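Local coordinates for protein M157 (Murid herpesvirus 1, PDB 2NYK) that is an MHC class I-like viral protein that acts as a ligand for Ly49 receptors of mouse natural killer cells, at residues 58-61 with 62-65. The protein carries 1 engineered substitution. Residues are numbered along the deposited sequence; the frame is centred on the assembly and turned at random.
Sequences KICK and ICPD
The flat peptide group joining Cys60 to Lys61 receives Cys63 on one face: Cys63 N lies 2.8 Å from Cys60 O, well above the carbonyl plane, while Ile59 CG2 sits on the other side of that plane. Cys63 CB approaches from the same face as Cys63 N, 3.1 Å from Cys60 O and tilted less steeply out of the plane. The motif is a type I beta turn, Cys60 to Cys63, closed twice, by this backbone bond and by a disulfide. The hydrogen bond is fairly straight (N-H...O 154°), although its N does not follow a lone pair of the oxygen. The sulfurs Cys60 SG and Cys63 SG are 2.1 Å apart with a right-handed twist, chi3 99°; Cys60 chi1 is 95°, off a staggered value, probably a consequence of closing the short Cys-Lys-Ile-Cys loop.

Strand 58-59, an outermost strand of the sheet of the MHC class I-like platform, leads into this turn, and the chain then continues toward helix 71-90. Backbone bonds tie Lys58 to Val49 and Cys60 to Val47 on strand 46-51, and Asp225 OD1 accepts from Lys61 N. Ile62 O is hydrogen-bonded to Thr167 OG1 of helix 157-173, so the cross-linked corner bridges strand edge and helix.

The Ile59 CG2 methyl, trans to Ile59 N across the CA-CB bond, is carried toward residues 62-65 and meets Cys63 CB at 3.4 Å, a close carbon-carbon approach that presses the two groups together, and Pro64 O at 3.6 Å. Ile62 instead offers CG1 to the disulfide, 3.7 Å from Cys60 SG. Outside the turn, Ile59 before it and Asp65 after it meet at a slant, the terminal methyl CD1 of Ile59 being 3.9 Å from Asp65 OD1.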
ATOM      1  N   LYS A  58      -6.167   9.956  -6.819  1.00 33.82           N
ATOM      2  CA  LYS A  58      -6.992   9.466  -5.730  1.00 32.61           C
ATOM      3  C   LYS A  58      -6.106   9.454  -4.486  1.00 31.09           C
ATOM      4  O   LYS A  58      -5.034   8.864  -4.498  1.00 28.64           O
ATOM      5  CB  LYS A  58      -7.539   8.080  -6.051  1.00 33.33           C
ATOM      6  CG  LYS A  58      -8.622   8.124  -7.135  1.00 36.90           C
ATOM      7  CD  LYS A  58      -8.712   6.798  -7.899  1.00 43.17           C
ATOM      8  CE  LYS A  58      -7.672   6.722  -9.010  1.00 46.07           C
ATOM      9  NZ  LYS A  58      -7.838   5.466  -9.801  1.00 48.41           N
ATOM     10  N   ILE A  59      -6.537  10.168  -3.455  1.00 30.00           N
ATOM     11  CA  ILE A  59      -5.764  10.322  -2.231  1.00 30.12           C
ATOM     12  C   ILE A  59      -6.626   9.795  -1.098  1.00 29.33           C
ATOM     13  O   ILE A  59      -7.795  10.167  -0.990  1.00 28.68           O
ATOM     14  CB  ILE A  59      -5.389  11.807  -1.964  1.00 31.22           C
ATOM     15  CG1 ILE A  59      -4.518  12.376  -3.109  1.00 32.82           C
ATOM     16  CG2 ILE A  59      -4.679  11.961  -0.612  1.00 31.01           C
ATOM     17  CD1 ILE A  59      -4.204  13.881  -2.984  1.00 36.37           C
ATOM     18  N   CYS A  60      -6.070   8.898  -0.286  1.00 28.06           N
ATOM     19  CA  CYS A  60      -6.802   8.366   0.869  1.00 28.46           C
ATOM     20  C   CYS A  60      -7.301   9.503   1.775  1.00 27.80           C
ATOM     21  O   CYS A  60      -6.612  10.497   1.966  1.00 26.52           O
ATOM     22  CB  CYS A  60      -5.963   7.333   1.638  1.00 28.28           C
ATOM     23  SG  CYS A  60      -5.012   7.896   3.062  1.00 32.62           S
ATOM     24  N   LYS A  61      -8.503   9.341   2.315  1.00 28.24           N
ATOM     25  CA  LYS A  61      -9.154  10.388   3.113  1.00 29.54           C
ATOM     26  C   LYS A  61      -8.332  10.859   4.298  1.00 28.66           C
ATOM     27  O   LYS A  61      -8.494  11.987   4.725  1.00 27.94           O
ATOM     28  CB  LYS A  61     -10.547   9.930   3.604  1.00 29.67           C
ATOM     29  CG  LYS A  61     -11.528   9.579   2.487  1.00 35.06           C
ATOM     30  CD  LYS A  61     -11.832  10.764   1.573  1.00 42.31           C
ATOM     31  CE  LYS A  61     -12.781  10.386   0.433  1.00 46.86           C
ATOM     32  NZ  LYS A  61     -13.987   9.610   0.908  1.00 49.98           N
ATOM     33  N   ILE A  62      -7.498   9.984   4.869  1.00 28.04           N
ATOM     34  CA  ILE A  62      -6.686  10.389   6.020  1.00 28.42           C
ATOM     35  C   ILE A  62      -5.254  10.717   5.599  1.00 28.28           C
ATOM     36  O   ILE A  62      -4.361  10.853   6.444  1.00 27.71           O
ATOM     37  CB  ILE A  62      -6.680   9.315   7.153  1.00 29.15           C
ATOM     38  CG1 ILE A  62      -6.108   7.982   6.640  1.00 29.36           C
ATOM     39  CG2 ILE A  62      -8.092   9.143   7.746  1.00 30.25           C
ATOM     40  CD1 ILE A  62      -6.002   6.909   7.711  1.00 31.86           C
ATOM     41  N   CYS A  63      -5.042  10.803   4.285  1.00 28.33           N
ATOM     42  CA  CYS A  63      -3.737  11.151   3.715  1.00 28.82           C
ATOM     43  C   CYS A  63      -3.566  12.677   3.653  1.00 29.62           C
ATOM     44  O   CYS A  63      -4.551  13.407   3.556  1.00 28.29           O
ATOM     45  CB  CYS A  63      -3.578  10.554   2.304  1.00 28.74           C
ATOM     46  SG  CYS A  63      -3.288   8.766   2.296  1.00 28.08           S
ATOM     47  N   PRO A  64      -2.306  13.163   3.722  1.00 30.50           N
ATOM     48  CA  PRO A  64      -2.102  14.590   3.529  1.00 31.48           C
ATOM     49  C   PRO A  64      -2.405  14.960   2.078  1.00 33.01           C
ATOM     50  O   PRO A  64      -2.371  14.095   1.195  1.00 32.14           O
ATOM     51  CB  PRO A  64      -0.609  14.774   3.838  1.00 31.22           C
ATOM     52  CG  PRO A  64       0.004  13.457   3.513  1.00 30.02           C
ATOM     53  CD  PRO A  64      -1.029  12.456   3.981  1.00 30.20           C
ATOM     54  N   ASP A  65      -2.720  16.217   1.817  1.00 35.42           N
ATOM     55  CA  ASP A  65      -2.936  16.595   0.421  1.00 37.96           C
ATOM     56  C   ASP A  65      -1.598  16.552  -0.302  1.00 38.10           C
ATOM     57  O   ASP A  65      -0.579  16.944   0.253  1.00 38.29           O
ATOM     58  CB  ASP A  65      -3.567  17.979   0.293  1.00 39.38           C
ATOM     59  CG  ASP A  65      -3.836  18.354  -1.159  1.00 43.21           C
ATOM     60  OD1 ASP A  65      -4.565  17.591  -1.842  1.00 47.70           O
ATOM     61  OD2 ASP A  65      -3.295  19.388  -1.621  1.00 47.47           O
TER